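Local coordinates for protein particle-associated glycoside hydrolase (Acinetobacter phage Fri1, PDB 6C72) that probably cleaves the capsular polysaccharide of Acinetobacter baumannii as a phage tailspike depolymerase, helping the virus to enter its host, at residues A[495-507]-A[558-572]. Residues are numbered along the deposited sequence; the frame is centred on the assembly and turned at random.
Sequences LDLNFKEVLTVPL and YSWSGRTLSLAGITL. With ZN (zinc ion), chain G.
Arg563 lies against the end of segment 495-507. Its NE donates to the backbone O of Val505 at 2.9 Å, and NH2 adds a weak bond to the same oxygen. The CG of Leu507 sits over the centre of one guanidinium face; the CG2 of Thr504 lies over the opposite face, toward NH2. A bend at chi3 (42°) turns the arginine chain back to this carbonyl. Beside it, Thr504 and Thr564 form a non-hydrogen-bonded pair of the backbone, and their OG1 hydroxyls bond to each other at 2.8 Å; either could donate.

Strands 500-504 and 564-569 pair antiparallel. Lys500 and Leu567 exchange two backbone bonds. Val502 N then donates to Leu565 O with an N-H...O angle of 175°, while Leu565 N donates to Leu503 O. Leu565 thus pairs with two successive residues, a classic beta bulge that shifts the register by one.

At the other end the Phe499 ring takes the CB of Ala568 over one face, a CH-pi contact 4.0 Å from the ring centroid. Gly569 N donates to Asp496 O at 2.7 Å. The CD1 of Leu495 packs on the CB of Leu567.

Asp496 OD2 binds a zinc ion at 2.1 Å. Two waters are also bound to the zinc. OD1 of Asp496 accepts from Asn498 N at 3.0 Å, an Asx turn. Lys500 NZ bonds to one zinc-bound water and to Asn494 O.

A type II' turn, Ser561 to Thr564, connects strand 564-569 to strand 556-561. This small antiparallel sheet packs on strands 528-536 and 576-585 of a larger one, consistent with a C-terminal beta-sandwich domain beyond the parallel beta-helix expected of a tailspike. Zinc and the Asn498 N-H each take one Asp496 carboxylate oxygen, which should limit its rotation; Val505 O similarly holds the guanidinium between Leu507 and Thr504.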
loop_
_atom_site.group_PDB
_atom_site.type_symbol
_atom_site.label_atom_id
_atom_site.label_comp_id
_atom_site.label_asym_id
_atom_site.label_seq_id
_atom_site.Cartn_x
_atom_site.Cartn_y
_atom_site.Cartn_z
ATOM N N LEU A 495 34.767 -35.115 -32.188
ATOM C CA LEU A 495 36.120 -35.547 -32.520
ATOM C C LEU A 495 36.203 -36.065 -33.952
ATOM O O LEU A 495 35.356 -36.845 -34.401
ATOM C CB LEU A 495 36.600 -36.641 -31.562
ATOM C CG LEU A 495 36.694 -36.284 -30.073
ATOM C CD1 LEU A 495 37.326 -37.409 -29.279
ATOM C CD2 LEU A 495 37.490 -34.989 -29.873
ATOM N N ASP A 496 37.262 -35.672 -34.650
ATOM C CA ASP A 496 37.592 -36.212 -35.953
ATOM C C ASP A 496 38.870 -37.033 -35.806
ATOM O O ASP A 496 39.294 -37.340 -34.688
ATOM C CB ASP A 496 37.690 -35.070 -36.967
ATOM C CG ASP A 496 38.610 -33.958 -36.508
ATOM O OD1 ASP A 496 39.748 -34.246 -36.095
ATOM O OD2 ASP A 496 38.183 -32.790 -36.511
ATOM N N LEU A 497 39.511 -37.369 -36.928
ATOM C CA LEU A 497 40.664 -38.266 -36.869
ATOM C C LEU A 497 41.962 -37.574 -36.476
ATOM O O LEU A 497 42.946 -38.271 -36.197
ATOM C CB LEU A 497 40.874 -38.974 -38.205
ATOM C CG LEU A 497 39.647 -39.749 -38.681
ATOM C CD1 LEU A 497 39.970 -40.554 -39.962
ATOM C CD2 LEU A 497 39.111 -40.633 -37.564
ATOM N N ASN A 498 41.993 -36.245 -36.416
ATOM C CA ASN A 498 43.199 -35.536 -36.012
ATOM C C ASN A 498 43.132 -35.272 -34.515
ATOM O O ASN A 498 42.075 -34.925 -33.990
ATOM C CB ASN A 498 43.325 -34.194 -36.753
ATOM C CG ASN A 498 43.553 -34.344 -38.260
ATOM O OD1 ASN A 498 44.295 -35.215 -38.710
ATOM N ND2 ASN A 498 42.894 -33.491 -39.042
ATOM N N PHE A 499 44.268 -35.421 -33.835
ATOM C CA PHE A 499 44.333 -35.069 -32.422
ATOM C C PHE A 499 44.069 -33.585 -32.250
ATOM O O PHE A 499 44.594 -32.758 -32.997
ATOM C CB PHE A 499 45.697 -35.415 -31.829
ATOM C CG PHE A 499 45.785 -36.811 -31.274
ATOM C CD1 PHE A 499 45.152 -37.139 -30.081
ATOM C CD2 PHE A 499 46.475 -37.795 -31.949
ATOM C CE1 PHE A 499 45.234 -38.413 -29.562
ATOM C CE2 PHE A 499 46.549 -39.080 -31.438
ATOM C CZ PHE A 499 45.930 -39.387 -30.241
ATOM N N LYS A 500 43.265 -33.250 -31.247
ATOM C CA LYS A 500 42.861 -31.879 -30.977
ATOM C C LYS A 500 43.044 -31.594 -29.492
ATOM O O LYS A 500 42.535 -32.339 -28.651
ATOM C CB LYS A 500 41.408 -31.664 -31.409
ATOM C CG LYS A 500 40.718 -30.506 -30.738
ATOM C CD LYS A 500 39.414 -30.129 -31.458
ATOM C CE LYS A 500 38.423 -31.294 -31.491
ATOM N NZ LYS A 500 37.022 -30.813 -31.678
ATOM N N GLU A 501 43.792 -30.540 -29.173
ATOM C CA GLU A 501 43.908 -30.092 -27.792
ATOM C C GLU A 501 42.545 -29.651 -27.274
ATOM O O GLU A 501 41.882 -28.823 -27.895
ATOM C CB GLU A 501 44.905 -28.932 -27.697
ATOM C CG GLU A 501 46.368 -29.300 -27.928
ATOM C CD GLU A 501 47.302 -28.087 -27.877
ATOM O OE1 GLU A 501 46.824 -26.959 -28.128
ATOM O OE2 GLU A 501 48.514 -28.249 -27.580
ATOM N N VAL A 502 42.118 -30.202 -26.132
ATOM C CA VAL A 502 40.790 -29.882 -25.610
ATOM C C VAL A 502 40.881 -29.146 -24.272
ATOM O O VAL A 502 40.053 -28.276 -23.994
ATOM C CB VAL A 502 39.896 -31.135 -25.475
ATOM C CG1 VAL A 502 39.630 -31.783 -26.831
ATOM C CG2 VAL A 502 40.504 -32.144 -24.494
ATOM N N LEU A 503 41.876 -29.461 -23.432
ATOM C CA LEU A 503 41.926 -28.824 -22.117
ATOM C C LEU A 503 43.331 -28.876 -21.538
ATOM O O LEU A 503 44.183 -29.647 -21.982
ATOM C CB LEU A 503 40.949 -29.472 -21.130
ATOM C CG LEU A 503 41.150 -30.956 -20.787
ATOM C CD1 LEU A 503 42.121 -31.162 -19.637
ATOM C CD2 LEU A 503 39.809 -31.604 -20.458
ATOM N N THR A 504 43.547 -28.044 -20.518
ATOM C CA THR A 504 44.776 -28.015 -19.734
ATOM C C THR A 504 44.395 -28.025 -18.261
ATOM O O THR A 504 43.674 -27.133 -17.801
ATOM C CB THR A 504 45.605 -26.771 -20.064
ATOM O OG1 THR A 504 46.009 -26.823 -21.437
ATOM C CG2 THR A 504 46.840 -26.689 -19.202
ATOM N N VAL A 505 44.869 -29.026 -17.526
ATOM C CA VAL A 505 44.545 -29.159 -16.107
ATOM C C VAL A 505 45.425 -28.195 -15.316
ATOM O O VAL A 505 46.572 -27.934 -15.710
ATOM C CB VAL A 505 44.712 -30.611 -15.619
ATOM C CG1 VAL A 505 43.741 -31.535 -16.337
ATOM C CG2 VAL A 505 46.137 -31.076 -15.834
ATOM N N PRO A 506 44.940 -27.646 -14.209
ATOM C CA PRO A 506 45.740 -26.689 -13.440
ATOM C C PRO A 506 46.817 -27.397 -12.629
ATOM O O PRO A 506 46.811 -28.617 -12.457
ATOM C CB PRO A 506 44.704 -26.021 -12.525
ATOM C CG PRO A 506 43.657 -27.045 -12.353
ATOM C CD PRO A 506 43.598 -27.833 -13.633
ATOM N N LEU A 507 47.744 -26.596 -12.114
ATOM C CA LEU A 507 48.736 -27.112 -11.183
ATOM C C LEU A 507 48.093 -27.371 -9.823
ATOM O O LEU A 507 46.911 -27.074 -9.601
ATOM C CB LEU A 507 49.897 -26.128 -11.048
ATOM C CG LEU A 507 50.816 -26.021 -12.262
ATOM C CD1 LEU A 507 51.685 -24.785 -12.170
ATOM C CD2 LEU A 507 51.665 -27.279 -12.348
ATOM N N TYR A 558 43.708 -40.613 -26.831
ATOM C CA TYR A 558 44.067 -39.510 -25.957
ATOM C C TYR A 558 45.579 -39.404 -25.879
ATOM O O TYR A 558 46.292 -40.392 -26.040
ATOM C CB TYR A 558 43.467 -39.686 -24.556
ATOM C CG TYR A 558 43.716 -41.051 -23.979
ATOM C CD1 TYR A 558 44.868 -41.315 -23.251
ATOM C CD2 TYR A 558 42.805 -42.083 -24.170
ATOM C CE1 TYR A 558 45.104 -42.554 -22.728
ATOM C CE2 TYR A 558 43.037 -43.329 -23.643
ATOM C CZ TYR A 558 44.193 -43.554 -22.934
ATOM O OH TYR A 558 44.441 -44.790 -22.414
ATOM N N SER A 559 46.058 -38.190 -25.631
ATOM C CA SER A 559 47.485 -37.925 -25.557
ATOM C C SER A 559 47.711 -36.716 -24.669
ATOM O O SER A 559 46.988 -35.722 -24.764
ATOM C CB SER A 559 48.085 -37.676 -26.938
ATOM O OG SER A 559 49.404 -37.172 -26.834
ATOM N N TRP A 560 48.706 -36.822 -23.800
ATOM C CA TRP A 560 49.102 -35.759 -22.892
ATOM C C TRP A 560 50.394 -35.133 -23.394
ATOM O O TRP A 560 51.324 -35.837 -23.817
ATOM C CB TRP A 560 49.310 -36.283 -21.462
ATOM C CG TRP A 560 48.041 -36.625 -20.743
ATOM C CD1 TRP A 560 47.501 -37.871 -20.572
ATOM C CD2 TRP A 560 47.156 -35.710 -20.088
ATOM N NE1 TRP A 560 46.326 -37.782 -19.864
ATOM C CE2 TRP A 560 46.093 -36.468 -19.552
ATOM C CE3 TRP A 560 47.158 -34.320 -19.901
ATOM C CZ2 TRP A 560 45.041 -35.885 -18.850
ATOM C CZ3 TRP A 560 46.105 -33.742 -19.196
ATOM C CH2 TRP A 560 45.061 -34.522 -18.689
ATOM N N SER A 561 50.441 -33.807 -23.353
ATOM C CA SER A 561 51.669 -33.044 -23.549
ATOM C C SER A 561 51.775 -32.141 -22.327
ATOM O O SER A 561 51.138 -31.085 -22.274
ATOM C CB SER A 561 51.627 -32.250 -24.842
ATOM O OG SER A 561 52.771 -31.427 -24.955
ATOM N N GLY A 562 52.555 -32.564 -21.343
ATOM C CA GLY A 562 52.516 -31.887 -20.061
ATOM C C GLY A 562 51.123 -32.019 -19.465
ATOM O O GLY A 562 50.585 -33.119 -19.306
ATOM N N ARG A 563 50.493 -30.882 -19.185
ATOM C CA ARG A 563 49.171 -30.834 -18.578
ATOM C C ARG A 563 48.060 -30.589 -19.595
ATOM O O ARG A 563 46.907 -30.378 -19.201
ATOM C CB ARG A 563 49.147 -29.764 -17.489
ATOM C CG ARG A 563 49.718 -30.257 -16.175
ATOM C CD ARG A 563 50.336 -29.133 -15.355
ATOM N NE ARG A 563 49.504 -27.943 -15.393
ATOM C CZ ARG A 563 49.900 -26.752 -15.823
ATOM N NH1 ARG A 563 51.147 -26.558 -16.244
ATOM N NH2 ARG A 563 49.030 -25.755 -15.823
ATOM N N THR A 564 48.380 -30.598 -20.884
ATOM C CA THR A 564 47.401 -30.384 -21.942
ATOM C C THR A 564 46.973 -31.714 -22.547
ATOM O O THR A 564 47.808 -32.459 -23.067
ATOM C CB THR A 564 47.983 -29.463 -23.008
ATOM O OG1 THR A 564 48.221 -28.184 -22.417
ATOM C CG2 THR A 564 47.041 -29.313 -24.195
ATOM N N LEU A 565 45.666 -31.973 -22.537
ATOM C CA LEU A 565 45.102 -33.208 -23.064
ATOM C C LEU A 565 44.625 -33.000 -24.495
ATOM O O LEU A 565 43.960 -32.006 -24.789
ATOM C CB LEU A 565 43.939 -33.683 -22.197
ATOM C CG LEU A 565 43.108 -34.823 -22.780
ATOM C CD1 LEU A 565 43.949 -36.076 -22.958
ATOM C CD2 LEU A 565 41.906 -35.096 -21.882
ATOM N N SER A 566 44.960 -33.943 -25.377
ATOM C CA SER A 566 44.470 -33.959 -26.749
ATOM C C SER A 566 43.701 -35.246 -27.001
ATOM O O SER A 566 44.090 -36.319 -26.525
ATOM C CB SER A 566 45.618 -33.841 -27.749
ATOM O OG SER A 566 46.266 -32.590 -27.612
ATOM N N LEU A 567 42.617 -35.138 -27.758
ATOM C CA LEU A 567 41.749 -36.271 -28.040
ATOM C C LEU A 567 41.551 -36.397 -29.539
ATOM O O LEU A 567 41.710 -35.432 -30.289
ATOM C CB LEU A 567 40.385 -36.130 -27.362
ATOM C CG LEU A 567 40.380 -36.004 -25.844
ATOM C CD1 LEU A 567 38.934 -35.890 -25.337
ATOM C CD2 LEU A 567 41.105 -37.177 -25.186
ATOM N N ALA A 568 41.219 -37.609 -29.974
ATOM C CA ALA A 568 40.918 -37.846 -31.379
ATOM C C ALA A 568 39.982 -39.041 -31.483
ATOM O O ALA A 568 39.969 -39.914 -30.608
ATOM C CB ALA A 568 42.184 -38.094 -32.206
ATOM N N GLY A 569 39.179 -39.059 -32.550
ATOM C CA GLY A 569 38.348 -40.201 -32.851
ATOM C C GLY A 569 39.115 -41.225 -33.652
ATOM O O GLY A 569 40.252 -41.004 -34.059
ATOM N N ILE A 570 38.459 -42.355 -33.898
ATOM C CA ILE A 570 39.020 -43.441 -34.684
ATOM C C ILE A 570 38.274 -43.620 -35.998
ATOM O O ILE A 570 38.883 -43.877 -37.036
ATOM C CB ILE A 570 39.001 -44.753 -33.870
ATOM C CG1 ILE A 570 39.740 -44.571 -32.545
ATOM C CG2 ILE A 570 39.608 -45.886 -34.674
ATOM C CD1 ILE A 570 39.727 -45.820 -31.660
ATOM N N THR A 571 36.957 -43.477 -35.974
ATOM C CA THR A 571 36.149 -43.533 -37.177
ATOM C C THR A 571 35.210 -42.335 -37.170
ATOM O O THR A 571 34.628 -41.997 -36.133
ATOM C CB THR A 571 35.381 -44.855 -37.250
ATOM O OG1 THR A 571 36.302 -45.941 -37.098
ATOM C CG2 THR A 571 34.677 -44.990 -38.585
ATOM N N LEU A 572 35.088 -41.682 -38.328
ATOM C CA LEU A 572 34.387 -40.404 -38.386
ATOM C C LEU A 572 32.945 -40.532 -37.897
ATOM O O LEU A 572 32.430 -39.636 -37.218
ATOM C CB LEU A 572 34.452 -39.858 -39.808
ATOM C CG LEU A 572 35.854 -39.341 -40.183
ATOM C CD1 LEU A 572 35.967 -38.937 -41.657
ATOM C CD2 LEU A 572 36.248 -38.177 -39.285
HETATM ZN ZN ZN G . 39.582 -31.357 -35.960
HETATM O O HOH W 1 35.989 -39.536 -35.306
HETATM O O HOH W 2 41.312 -31.966 -34.704
HETATM O O HOH W 3 42.525 -40.992 -35.535
HETATM O O HOH W 4 37.679 -30.762 -34.537
#